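Local coordinates for protein yersinopine synthase (Yersinia pestis, PDB 6C4M) that catalyses the NADPH-dependent reductive condensation of pyruvate with an amino-acid-derived intermediate, the last step in making the metallophore yersinopine, at residues S134-S139 against S224-W229. Residues are numbered along the deposited sequence; the frame is centred on the assembly and turned at random.
With NAP (NADP nicotinamide-adenine-dinucleotide phosphate), chain B.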
ATOM      1  N   SER A 134      37.776 -12.164  24.845  1.00 30.16           N
ATOM      2  CA  SER A 134      36.883 -11.863  23.736  1.00 27.91           C
ATOM      3  C   SER A 134      36.039 -10.626  24.019  1.00 28.18           C
ATOM      4  O   SER A 134      35.650 -10.332  25.158  1.00 27.17           O
ATOM      5  CB  SER A 134      35.985 -13.055  23.442  1.00 31.13           C
ATOM      6  OG  SER A 134      35.172 -13.314  24.566  1.00 41.42           O
ATOM      7  N   VAL A 135      35.742  -9.912  22.941  1.00 26.12           N
ATOM      8  CA  VAL A 135      34.839  -8.782  22.961  1.00 26.53           C
ATOM      9  C   VAL A 135      33.793  -9.013  21.883  1.00 27.26           C
ATOM     10  O   VAL A 135      34.137  -9.135  20.702  1.00 28.49           O
ATOM     11  CB  VAL A 135      35.586  -7.469  22.711  1.00 27.41           C
ATOM     12  CG1 VAL A 135      34.603  -6.348  22.544  1.00 25.25           C
ATOM     13  CG2 VAL A 135      36.554  -7.193  23.873  1.00 24.73           C
ATOM     14  N   ILE A 136      32.531  -9.090  22.286  1.00 23.14           N
ATOM     15  CA  ILE A 136      31.431  -9.399  21.378  1.00 24.10           C
ATOM     16  C   ILE A 136      30.594  -8.145  21.181  1.00 28.78           C
ATOM     17  O   ILE A 136      30.208  -7.491  22.153  1.00 27.88           O
ATOM     18  CB  ILE A 136      30.577 -10.559  21.916  1.00 25.18           C
ATOM     19  CG1 ILE A 136      31.462 -11.812  22.129  1.00 31.61           C
ATOM     20  CG2 ILE A 136      29.444 -10.892  20.956  1.00 29.66           C
ATOM     21  CD1 ILE A 136      30.781 -12.933  22.866  1.00 35.97           C
ATOM     22  N   LEU A 137      30.275  -7.844  19.916  1.00 29.11           N
ATOM     23  CA  LEU A 137      29.473  -6.681  19.533  1.00 29.43           C
ATOM     24  C   LEU A 137      28.053  -7.204  19.257  1.00 30.46           C
ATOM     25  O   LEU A 137      27.781  -7.840  18.229  1.00 27.01           O
ATOM     26  CB  LEU A 137      30.132  -5.976  18.349  1.00 27.69           C
ATOM     27  CG  LEU A 137      31.620  -5.613  18.564  1.00 29.94           C
ATOM     28  CD1 LEU A 137      32.136  -4.791  17.417  1.00 31.79           C
ATOM     29  CD2 LEU A 137      31.914  -4.912  19.879  1.00 29.35           C
ATOM     30  N   LEU A 138      27.162  -6.982  20.230  1.00 28.14           N
ATOM     31  CA  LEU A 138      25.878  -7.663  20.230  1.00 27.08           C
ATOM     32  C   LEU A 138      25.022  -7.242  19.040  1.00 32.40           C
ATOM     33  O   LEU A 138      24.317  -8.076  18.459  1.00 32.43           O
ATOM     34  CB  LEU A 138      25.148  -7.403  21.549  1.00 26.51           C
ATOM     35  CG  LEU A 138      23.793  -8.135  21.718  1.00 31.90           C
ATOM     36  CD1 LEU A 138      23.974  -9.634  21.817  1.00 34.35           C
ATOM     37  CD2 LEU A 138      23.069  -7.646  22.963  1.00 31.67           C
ATOM     38  N   SER A 139      25.055  -5.954  18.664  1.00 28.90           N
ATOM     39  CA  SER A 139      24.290  -5.458  17.510  1.00 29.49           C
ATOM     40  C   SER A 139      25.157  -4.439  16.781  1.00 29.88           C
ATOM     41  O   SER A 139      25.030  -3.227  16.972  1.00 31.76           O
ATOM     42  CB  SER A 139      22.956  -4.853  17.911  1.00 36.96           C
ATOM     43  OG  SER A 139      22.180  -4.636  16.737  1.00 38.34           O
ATOM     44  N   SER A 224      36.245 -21.110  15.858  1.00 40.53           N
ATOM     45  CA  SER A 224      36.768 -20.765  17.168  1.00 38.46           C
ATOM     46  C   SER A 224      35.814 -21.233  18.260  1.00 36.48           C
ATOM     47  O   SER A 224      34.589 -21.316  18.060  1.00 35.94           O
ATOM     48  CB  SER A 224      37.014 -19.251  17.296  1.00 39.11           C
ATOM     49  OG  SER A 224      35.801 -18.529  17.533  1.00 33.00           O
ATOM     50  N   ALA A 225      36.403 -21.556  19.424  1.00 34.67           N
ATOM     51  CA  ALA A 225      35.605 -21.873  20.609  1.00 42.06           C
ATOM     52  C   ALA A 225      34.546 -20.804  20.914  1.00 38.59           C
ATOM     53  O   ALA A 225      33.429 -21.142  21.319  1.00 34.58           O
ATOM     54  CB  ALA A 225      36.518 -22.076  21.819  1.00 40.68           C
ATOM     55  N   GLU A 226      34.874 -19.509  20.764  1.00 38.05           N
ATOM     56  CA  GLU A 226      33.878 -18.476  21.055  1.00 36.70           C
ATOM     57  C   GLU A 226      32.728 -18.539  20.068  1.00 34.10           C
ATOM     58  O   GLU A 226      31.560 -18.430  20.457  1.00 38.27           O
ATOM     59  CB  GLU A 226      34.489 -17.070  21.013  1.00 37.43           C
ATOM     60  CG  GLU A 226      35.099 -16.584  22.321  1.00 42.19           C
ATOM     61  CD  GLU A 226      34.072 -16.453  23.427  1.00 43.25           C
ATOM     62  OE1 GLU A 226      33.837 -17.459  24.126  1.00 41.38           O
ATOM     63  OE2 GLU A 226      33.496 -15.358  23.599  1.00 37.56           O
ATOM     64  N   MET A 227      33.049 -18.664  18.776  1.00 33.74           N
ATOM     65  CA  MET A 227      32.015 -18.844  17.753  1.00 43.10           C
ATOM     66  C   MET A 227      31.141 -20.050  18.055  1.00 40.14           C
ATOM     67  O   MET A 227      29.911 -19.983  17.916  1.00 37.75           O
ATOM     68  CB  MET A 227      32.659 -19.014  16.379  1.00 40.24           C
ATOM     69  CG  MET A 227      33.505 -17.824  15.974  1.00 43.53           C
ATOM     70  SD  MET A 227      32.669 -16.809  14.802  1.00 61.72           S
ATOM     71  CE  MET A 227      34.057 -16.504  13.699  1.00 50.33           C
ATOM     72  N   SER A 228      31.763 -21.163  18.465  1.00 38.88           N
ATOM     73  CA  SER A 228      30.996 -22.359  18.800  1.00 37.83           C
ATOM     74  C   SER A 228      30.106 -22.084  19.992  1.00 38.50           C
ATOM     75  O   SER A 228      28.960 -22.538  20.049  1.00 35.35           O
ATOM     76  CB  SER A 228      31.933 -23.535  19.104  1.00 41.27           C
ATOM     77  OG  SER A 228      32.728 -23.843  17.976  1.00 46.70           O
ATOM     78  N   TRP A 229      30.628 -21.335  20.958  1.00 34.26           N
ATOM     79  CA  TRP A 229      29.853 -21.017  22.145  1.00 35.67           C
ATOM     80  C   TRP A 229      28.649 -20.163  21.776  1.00 37.48           C
ATOM     81  O   TRP A 229      27.518 -20.467  22.174  1.00 35.91           O
ATOM     82  CB  TRP A 229      30.729 -20.299  23.176  1.00 36.25           C
ATOM     83  CG  TRP A 229      29.935 -19.746  24.307  1.00 31.50           C
ATOM     84  CD1 TRP A 229      29.408 -20.431  25.352  1.00 39.13           C
ATOM     85  CD2 TRP A 229      29.581 -18.382  24.504  1.00 35.95           C
ATOM     86  NE1 TRP A 229      28.727 -19.580  26.186  1.00 39.56           N
ATOM     87  CE2 TRP A 229      28.824 -18.311  25.689  1.00 35.52           C
ATOM     88  CE3 TRP A 229      29.823 -17.215  23.790  1.00 36.35           C
ATOM     89  CZ2 TRP A 229      28.308 -17.118  26.173  1.00 36.81           C
ATOM     90  CZ3 TRP A 229      29.317 -16.036  24.268  1.00 33.23           C
ATOM     91  CH2 TRP A 229      28.567 -15.993  25.453  1.00 34.43           C
TER
HETATM   92  PA  NAP B 501      19.040   0.084  24.503  1.00 40.99           P
HETATM   93  O1A NAP B 501      19.661  -0.047  23.167  1.00 47.08           O
HETATM   94  O2A NAP B 501      17.838   1.066  24.494  1.00 49.63           O
HETATM   95  O5B NAP B 501      20.203   0.600  25.543  1.00 36.38           O
HETATM   96  C5B NAP B 501      21.157  -0.416  25.927  1.00 36.76           C
HETATM   97  C4B NAP B 501      22.129   0.221  26.938  1.00 39.24           C
HETATM   98  O4B NAP B 501      22.798   1.424  26.210  1.00 37.63           O
HETATM   99  C3B NAP B 501      21.518   0.694  27.963  1.00 37.80           C
HETATM  100  O3B NAP B 501      22.326   0.532  29.172  1.00 34.87           O
HETATM  101  C2B NAP B 501      21.360   2.306  27.674  1.00 35.36           C
HETATM  102  O2B NAP B 501      21.279   3.041  28.945  1.00 38.28           O
HETATM  103  C1B NAP B 501      22.423   2.654  27.043  1.00 37.53           C
HETATM  104  N9A NAP B 501      22.022   3.651  26.049  1.00 36.71           N
HETATM  105  C8A NAP B 501      21.037   3.753  25.141  1.00 35.35           C
HETATM  106  N7A NAP B 501      21.218   4.947  24.558  1.00 35.54           N
HETATM  107  C5A NAP B 501      22.310   5.549  25.124  1.00 37.87           C
HETATM  108  C6A NAP B 501      22.860   6.770  24.824  1.00 39.24           C
HETATM  109  N6A NAP B 501      22.543   7.852  23.890  1.00 39.44           N
HETATM  110  N1A NAP B 501      23.947   7.186  25.500  1.00 40.16           N
HETATM  111  C2A NAP B 501      24.507   6.388  26.470  1.00 39.74           C
HETATM  112  N3A NAP B 501      23.956   5.175  26.763  1.00 39.37           N
HETATM  113  C4A NAP B 501      22.839   4.755  26.067  1.00 37.37           C
HETATM  114  O3  NAP B 501      18.501  -1.416  24.956  1.00 47.03           O
HETATM  115  PN  NAP B 501      18.411  -2.799  24.123  1.00 41.30           P
HETATM  116  O1N NAP B 501      18.688  -3.839  25.118  1.00 42.54           O
HETATM  117  O2N NAP B 501      16.966  -2.851  23.571  1.00 39.81           O
HETATM  118  O5D NAP B 501      19.429  -2.917  22.807  1.00 43.31           O
HETATM  119  C5D NAP B 501      20.712  -3.591  22.911  1.00 43.10           C
HETATM  120  C4D NAP B 501      21.352  -3.526  21.510  1.00 41.94           C
HETATM  121  O4D NAP B 501      20.444  -4.322  20.466  1.00 37.80           O
HETATM  122  C3D NAP B 501      21.454  -2.310  21.015  1.00 44.95           C
HETATM  123  O3D NAP B 501      22.631  -2.349  20.069  1.00 47.24           O
HETATM  124  C2D NAP B 501      20.215  -2.076  20.144  1.00 47.80           C
HETATM  125  O2D NAP B 501      20.556  -1.265  19.120  1.00 45.56           O
HETATM  126  C1D NAP B 501      19.969  -3.489  19.581  1.00 44.57           C
HETATM  127  N1N NAP B 501      18.545  -3.827  19.336  1.00 44.62           N
HETATM  128  C2N NAP B 501      17.755  -4.352  20.298  1.00 41.43           C
HETATM  129  C3N NAP B 501      16.417  -4.681  19.984  1.00 45.94           C
HETATM  130  C7N NAP B 501      15.477  -5.277  21.054  1.00 43.32           C
HETATM  131  O7N NAP B 501      14.582  -5.966  20.763  1.00 49.85           O
HETATM  132  N7N NAP B 501      15.749  -4.946  22.427  1.00 38.15           N
HETATM  133  C4N NAP B 501      15.923  -4.464  18.728  1.00 48.05           C
HETATM  134  C5N NAP B 501      16.713  -3.937  17.780  1.00 50.45           C
HETATM  135  C6N NAP B 501      18.043  -3.620  18.077  1.00 48.80           C
HETATM  136  P2B NAP B 501      19.780   3.218  29.725  1.00 42.89           P
HETATM  137  O1X NAP B 501      19.063   4.366  29.048  1.00 43.55           O
HETATM  138  O2X NAP B 501      18.974   1.971  29.583  1.00 37.57           O
HETATM  139  O3X NAP B 501      20.030   3.584  31.170  1.00 40.43           O
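Ser134 and Glu226 make the polar half of this strand-helix contact, a small example of how a buried carboxylate is satisfied from several directions. Ser134 OG donates to Glu226 OE2 over 2.8 Å, coming from above the carboxylate plane, 58° out of it. The bend of the glutamate chain at chi2 (-63°) turns the carboxylate to meet Ser134 OG, while Glu226 CG, placed by chi1, lies 3.8 Å from Ser134 CB. The other oxygen, Glu226 OE1, is taken by a salt bridge to Arg107 and a hydrogen bond with His20 ND1, so both carboxylate oxygens have partners, which probably favours the charged form.

Next to this polar pair lies a small apolar one. Ile136 CD1 sits at the edge of the Trp229 indole, near the ring plane and 3.7 Å from CZ3, and it also touches Glu226 OE2 at 3.7 Å. Arg107 recurs here through a cation-pi interaction with Trp229.

Beyond the strand's C-terminal end, Ser139 reaches the nicotinamide ribose of NADP, its CB 3.3 Å from O3D of the cofactor. The contact packs the start of helix 225-235 on the Rossmann-type sheet, where strand 134-137 runs parallel between strands 107-110 and 161-165.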